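Local coordinates for beta-ketoacyl synthase (Burkholderia phymatum, PDB 4EWG), which probably catalyses the condensation step that elongates acyl chains on acyl carrier protein, as a 3-oxoacyl-[acyl-carrier-protein] synthase of the thiolase-like superfamily, at residues D42-A54 with V203-N216. Numbering follows the deposited sequence.
With IMD (imidazole), chain C.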
loop_
_atom_site.group_PDB
_atom_site.type_symbol
_atom_site.label_atom_id
_atom_site.label_comp_id
_atom_site.label_asym_id
_atom_site.label_seq_id
_atom_site.Cartn_x
_atom_site.Cartn_y
_atom_site.Cartn_z
ATOM N N ASP A 42 14.484 -5.779 27.862
ATOM C CA ASP A 42 15.296 -5.038 26.885
ATOM C C ASP A 42 14.798 -3.631 26.597
ATOM O O ASP A 42 15.582 -2.778 26.229
ATOM C CB ASP A 42 15.371 -5.789 25.558
ATOM C CG ASP A 42 16.299 -6.959 25.616
ATOM O OD1 ASP A 42 17.316 -6.898 26.374
ATOM O OD2 ASP A 42 16.012 -7.941 24.889
ATOM N N TRP A 43 13.501 -3.405 26.770
ATOM C CA TRP A 43 12.914 -2.105 26.523
ATOM C C TRP A 43 13.258 -1.050 27.515
ATOM O O TRP A 43 12.900 0.102 27.313
ATOM C CB TRP A 43 11.429 -2.236 26.390
ATOM C CG TRP A 43 11.067 -2.976 25.140
ATOM C CD1 TRP A 43 11.900 -3.321 24.063
ATOM C CD2 TRP A 43 9.771 -3.465 24.782
ATOM N NE1 TRP A 43 11.199 -3.977 23.104
ATOM C CE2 TRP A 43 9.915 -4.101 23.473
ATOM C CE3 TRP A 43 8.548 -3.438 25.385
ATOM C CZ2 TRP A 43 8.869 -4.681 22.830
ATOM C CZ3 TRP A 43 7.485 -4.023 24.730
ATOM C CH2 TRP A 43 7.643 -4.640 23.475
ATOM N N ASP A 44 13.999 -1.416 28.568
ATOM C CA ASP A 44 14.595 -0.416 29.462
ATOM C C ASP A 44 15.640 0.430 28.713
ATOM O O ASP A 44 16.022 1.510 29.145
ATOM C CB ASP A 44 15.227 -1.089 30.685
ATOM C CG ASP A 44 15.397 -0.140 31.824
ATOM O OD1 ASP A 44 14.361 0.270 32.381
ATOM O OD2 ASP A 44 16.538 0.210 32.171
ATOM N N TYR A 45 16.114 -0.091 27.593
ATOM C CA TYR A 45 16.957 0.657 26.692
ATOM C C TYR A 45 16.267 1.948 26.210
ATOM O O TYR A 45 16.914 2.960 26.011
ATOM C CB TYR A 45 17.289 -0.236 25.509
ATOM C CG TYR A 45 18.068 0.400 24.381
ATOM C CD1 TYR A 45 19.459 0.501 24.437
ATOM C CD2 TYR A 45 17.417 0.848 23.229
ATOM C CE1 TYR A 45 20.178 1.064 23.386
ATOM C CE2 TYR A 45 18.122 1.402 22.178
ATOM C CZ TYR A 45 19.500 1.518 22.267
ATOM O OH TYR A 45 20.197 2.071 21.217
ATOM N N PHE A 46 14.951 1.918 26.042
ATOM C CA PHE A 46 14.236 3.061 25.460
ATOM C C PHE A 46 13.885 4.097 26.511
ATOM O O PHE A 46 13.593 3.752 27.643
ATOM C CB PHE A 46 12.996 2.583 24.699
ATOM C CG PHE A 46 13.334 1.724 23.528
ATOM C CD1 PHE A 46 14.069 2.251 22.453
ATOM C CD2 PHE A 46 13.011 0.372 23.518
ATOM C CE1 PHE A 46 14.428 1.461 21.388
ATOM C CE2 PHE A 46 13.382 -0.428 22.438
ATOM C CZ PHE A 46 14.074 0.119 21.377
ATOM N N GLU A 47 13.925 5.364 26.120
ATOM C CA GLU A 47 13.781 6.459 27.080
ATOM C C GLU A 47 12.396 6.443 27.747
ATOM O O GLU A 47 12.296 6.340 28.952
ATOM C CB GLU A 47 14.028 7.809 26.410
ATOM C CG GLU A 47 14.326 8.929 27.391
ATOM C CD GLU A 47 14.515 10.289 26.716
ATOM O OE1 GLU A 47 14.538 10.359 25.475
ATOM O OE2 GLU A 47 14.644 11.301 27.427
ATOM N N SER A 48 11.338 6.474 26.945
ATOM C CA SER A 48 10.009 6.764 27.459
ATOM C C SER A 48 8.956 5.764 27.025
ATOM O O SER A 48 7.978 6.165 26.430
ATOM C CB SER A 48 9.603 8.166 26.983
ATOM O OG SER A 48 10.694 9.058 27.145
ATOM N N LEU A 49 9.149 4.472 27.310
ATOM C CA LEU A 49 8.066 3.485 27.148
ATOM C C LEU A 49 7.540 3.115 28.520
ATOM O O LEU A 49 8.311 2.803 29.402
ATOM C CB LEU A 49 8.548 2.234 26.469
ATOM C CG LEU A 49 8.735 2.313 24.958
ATOM C CD1 LEU A 49 9.243 0.972 24.466
ATOM C CD2 LEU A 49 7.441 2.717 24.279
ATOM N N HIS A 50 6.227 3.162 28.680
ATOM C CA HIS A 50 5.588 2.772 29.910
ATOM C C HIS A 50 5.417 1.301 29.970
ATOM O O HIS A 50 5.689 0.678 30.997
ATOM C CB HIS A 50 4.250 3.471 30.035
ATOM C CG HIS A 50 4.373 4.981 30.141
ATOM N ND1 HIS A 50 3.875 5.828 29.205
ATOM C CD2 HIS A 50 5.012 5.762 31.067
ATOM C CE1 HIS A 50 4.159 7.094 29.555
ATOM N NE2 HIS A 50 4.867 7.056 30.683
ATOM N N THR A 51 4.988 0.692 28.870
ATOM C CA THR A 51 4.803 -0.761 28.886
ATOM C C THR A 51 6.135 -1.497 28.870
ATOM O O THR A 51 7.085 -1.041 28.281
ATOM C CB THR A 51 3.916 -1.274 27.738
ATOM O OG1 THR A 51 3.540 -2.630 28.005
ATOM C CG2 THR A 51 4.614 -1.211 26.420
ATOM N N ARG A 52 6.157 -2.653 29.529
ATOM C CA ARG A 52 7.223 -3.632 29.386
ATOM C C ARG A 52 6.661 -4.994 28.933
ATOM O O ARG A 52 7.210 -6.044 29.273
ATOM C CB ARG A 52 7.978 -3.774 30.720
ATOM C CG ARG A 52 8.771 -2.532 31.106
ATOM C CD ARG A 52 9.938 -2.345 30.159
ATOM N NE ARG A 52 10.726 -1.162 30.472
ATOM C CZ ARG A 52 10.486 0.058 30.010
ATOM N NH1 ARG A 52 9.463 0.292 29.210
ATOM N NH2 ARG A 52 11.276 1.055 30.365
ATOM N N LEU A 53 5.568 -4.972 28.175
ATOM C CA LEU A 53 4.924 -6.223 27.716
ATOM C C LEU A 53 4.952 -6.367 26.195
ATOM O O LEU A 53 4.816 -5.378 25.481
ATOM C CB LEU A 53 3.465 -6.255 28.174
ATOM C CG LEU A 53 3.217 -6.065 29.671
ATOM C CD1 LEU A 53 1.734 -5.838 29.950
ATOM C CD2 LEU A 53 3.748 -7.284 30.391
ATOM N N ALA A 54 5.116 -7.605 25.720
ATOM C CA ALA A 54 4.992 -7.938 24.298
ATOM C C ALA A 54 4.666 -9.406 24.188
ATOM O O ALA A 54 4.804 -10.146 25.179
ATOM C CB ALA A 54 6.285 -7.657 23.545
ATOM N N VAL A 203 6.055 -0.547 19.325
ATOM C CA VAL A 203 5.291 -0.417 20.555
ATOM C C VAL A 203 5.030 1.058 20.910
ATOM O O VAL A 203 3.937 1.399 21.330
ATOM C CB VAL A 203 5.924 -1.147 21.736
ATOM C CG1 VAL A 203 5.058 -0.980 22.964
ATOM C CG2 VAL A 203 6.032 -2.624 21.411
ATOM N N ALA A 204 6.018 1.920 20.687
ATOM C CA ALA A 204 5.848 3.382 20.923
ATOM C C ALA A 204 4.618 3.971 20.210
ATOM O O ALA A 204 3.983 4.902 20.720
ATOM C CB ALA A 204 7.100 4.132 20.492
ATOM N N VAL A 205 4.320 3.468 19.014
ATOM C CA VAL A 205 3.121 3.896 18.236
ATOM C C VAL A 205 1.868 3.916 19.141
ATOM O O VAL A 205 1.137 4.888 19.211
ATOM C CB VAL A 205 2.864 2.948 17.036
ATOM C CG1 VAL A 205 1.526 3.199 16.388
ATOM C CG2 VAL A 205 3.980 3.053 16.011
ATOM N N PHE A 206 1.659 2.826 19.841
ATOM C CA PHE A 206 0.532 2.692 20.738
ATOM C C PHE A 206 0.816 3.190 22.167
ATOM O O PHE A 206 -0.087 3.697 22.837
ATOM C CB PHE A 206 0.094 1.241 20.741
ATOM C CG PHE A 206 -0.278 0.756 19.386
ATOM C CD1 PHE A 206 -1.536 1.050 18.851
ATOM C CD2 PHE A 206 0.637 0.057 18.592
ATOM C CE1 PHE A 206 -1.880 0.615 17.572
ATOM C CE2 PHE A 206 0.300 -0.369 17.287
ATOM C CZ PHE A 206 -0.970 -0.094 16.787
ATOM N N ASP A 207 2.042 3.023 22.639
ATOM C CA ASP A 207 2.411 3.490 23.982
ATOM C C ASP A 207 2.247 5.012 24.119
ATOM O O ASP A 207 1.765 5.486 25.136
ATOM C CB ASP A 207 3.838 3.062 24.354
ATOM C CG ASP A 207 4.082 3.074 25.860
ATOM O OD1 ASP A 207 3.488 2.233 26.576
ATOM O OD2 ASP A 207 4.871 3.896 26.339
ATOM N N THR A 208 2.605 5.759 23.076
ATOM C CA THR A 208 2.437 7.206 23.084
ATOM C C THR A 208 0.976 7.630 23.043
ATOM O O THR A 208 0.680 8.773 23.309
ATOM C CB THR A 208 3.153 7.881 21.904
ATOM O OG1 THR A 208 2.625 7.361 20.671
ATOM C CG2 THR A 208 4.680 7.621 21.970
ATOM N N LEU A 209 0.077 6.726 22.670
ATOM C CA LEU A 209 -1.358 6.983 22.724
ATOM C C LEU A 209 -1.955 6.542 24.044
ATOM O O LEU A 209 -3.152 6.620 24.219
ATOM C CB LEU A 209 -2.090 6.249 21.556
ATOM C CG LEU A 209 -1.807 6.746 20.120
ATOM C CD1 LEU A 209 -2.364 5.784 19.054
ATOM C CD2 LEU A 209 -2.339 8.161 19.896
ATOM N N TYR A 210 -1.129 6.054 24.972
ATOM C CA TYR A 210 -1.619 5.397 26.199
ATOM C C TYR A 210 -2.584 4.239 25.917
ATOM O O TYR A 210 -3.506 4.023 26.671
ATOM C CB TYR A 210 -2.291 6.398 27.146
ATOM C CG TYR A 210 -1.402 7.556 27.452
ATOM C CD1 TYR A 210 -1.337 8.635 26.574
ATOM C CD2 TYR A 210 -0.594 7.575 28.616
ATOM C CE1 TYR A 210 -0.498 9.693 26.810
ATOM C CE2 TYR A 210 0.235 8.656 28.881
ATOM C CZ TYR A 210 0.281 9.716 27.957
ATOM O OH TYR A 210 1.099 10.795 28.135
ATOM N N ALA A 211 -2.371 3.515 24.823
ATOM C CA ALA A 211 -3.255 2.408 24.435
ATOM C C ALA A 211 -2.667 1.075 24.852
ATOM O O ALA A 211 -3.357 0.042 24.799
ATOM C CB ALA A 211 -3.491 2.422 22.927
ATOM N N THR A 212 -1.415 1.091 25.312
ATOM C CA THR A 212 -0.767 -0.137 25.744
ATOM C C THR A 212 -1.111 -0.473 27.203
ATOM O O THR A 212 -1.173 0.406 28.050
ATOM C CB THR A 212 0.756 -0.023 25.649
ATOM O OG1 THR A 212 1.177 1.200 26.251
ATOM C CG2 THR A 212 1.222 -0.068 24.222
ATOM N N SER A 213 -1.293 -1.753 27.487
ATOM C CA SER A 213 -1.338 -2.257 28.862
ATOM C C SER A 213 -0.003 -2.026 29.577
ATOM O O SER A 213 1.063 -2.225 28.973
ATOM C CB SER A 213 -1.626 -3.752 28.855
ATOM O OG SER A 213 -1.619 -4.287 30.177
ATOM N N THR A 214 -0.064 -1.633 30.854
ATOM C CA THR A 214 1.106 -1.406 31.649
ATOM C C THR A 214 1.140 -2.325 32.891
ATOM O O THR A 214 1.841 -2.033 33.863
ATOM C CB THR A 214 1.182 0.056 32.099
ATOM O OG1 THR A 214 0.006 0.356 32.799
ATOM C CG2 THR A 214 1.306 1.015 30.908
ATOM N N ARG A 215 0.426 -3.442 32.854
ATOM C CA ARG A 215 0.523 -4.409 33.937
ATOM C C ARG A 215 1.809 -5.195 33.793
ATOM O O ARG A 215 1.802 -6.373 33.478
ATOM C CB ARG A 215 -0.702 -5.299 33.972
ATOM C CG ARG A 215 -1.887 -4.535 34.517
ATOM C CD ARG A 215 -3.166 -5.335 34.431
ATOM N NE ARG A 215 -3.217 -6.400 35.447
ATOM C CZ ARG A 215 -4.280 -7.172 35.681
ATOM N NH1 ARG A 215 -5.392 -7.022 34.969
ATOM N NH2 ARG A 215 -4.226 -8.097 36.627
ATOM N N ASN A 216 2.924 -4.521 34.053
ATOM C CA ASN A 216 4.236 -5.018 33.651
ATOM C C ASN A 216 4.689 -6.256 34.426
ATOM O O ASN A 216 5.540 -7.028 33.959
ATOM C CB ASN A 216 5.260 -3.879 33.690
ATOM C CG ASN A 216 5.001 -2.826 32.601
ATOM O OD1 ASN A 216 4.312 -3.090 31.610
ATOM N ND2 ASN A 216 5.589 -1.675 32.744
HETATM N N1 IMD C . -0.592 3.919 29.737
HETATM C C2 IMD C . -0.674 3.059 28.681
HETATM N N3 IMD C . 0.399 3.248 27.888
HETATM C C4 IMD C . 1.176 4.236 28.447
HETATM C C5 IMD C . 0.551 4.654 29.626
#
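The carboxylate of Asp-207 takes two consecutive backbone N-H groups of the facing loop, one on each oxygen. His-50 N meets Asp-207 OD2 on its syn side at 2.8 Å, nearly straight (169°), whereas Thr-51 N reaches Asp-207 OD1 from above the carboxylate plane at 3.1 Å. Asn-216 grips the two peptides that flank Thr-51 with both ends of its amide: its ND2 donates to His-50 O in the carbonyl plane (2.9 Å), and its OD1 accepts Arg-52 N from well above the amide plane (2.8 Å). Thr-51 OG1 lies anti to its own N (chi1 -167°), a rotation that points it at Ser-213 O, 2.7 Å away and in line with that C=O; the same oxygen accepts Leu-53 N, closing an ST turn.

Beneath the polar layer, Thr-51 CG2 presses on Val-203 CG1, a tight 3.5 Å, and Val-203 CG2 abuts Trp-43 CH2, the side chains crossing at about a right angle. Leu-49 puts CD2 against Ala-204 and the CB of Asp-207, while its CD1 lies over one face of the indole. These contacts join the 42-54 segment, whose loop runs into strand 53-54, to helix 200-207 and its exit, within the N-terminal half of the ketosynthase fold; a Schellman motif with Tyr-210 at positive phi ends the helical run, and the chain then returns along 212-216 to meet residues 50-53.

In the second shell, Thr-212 OG1 donates to Asp-207 OD1 at 2.6 Å from the face opposite Thr-51 N, fixing the carboxylate's rotation. That hydroxyl also accepts N3 of an imidazole, probably from the crystallisation liquor, which abuts His-50 and Tyr-210, though its exact placement is doubtful. Arg-52 NH1 bonds Leu-49 O and Thr-51 O, bracing the loop from within. Further out, Asp-231 binds Ser-213 OG and Thr-214 N, and Tyr-45 OH and Glu-47 bond to the second subunit.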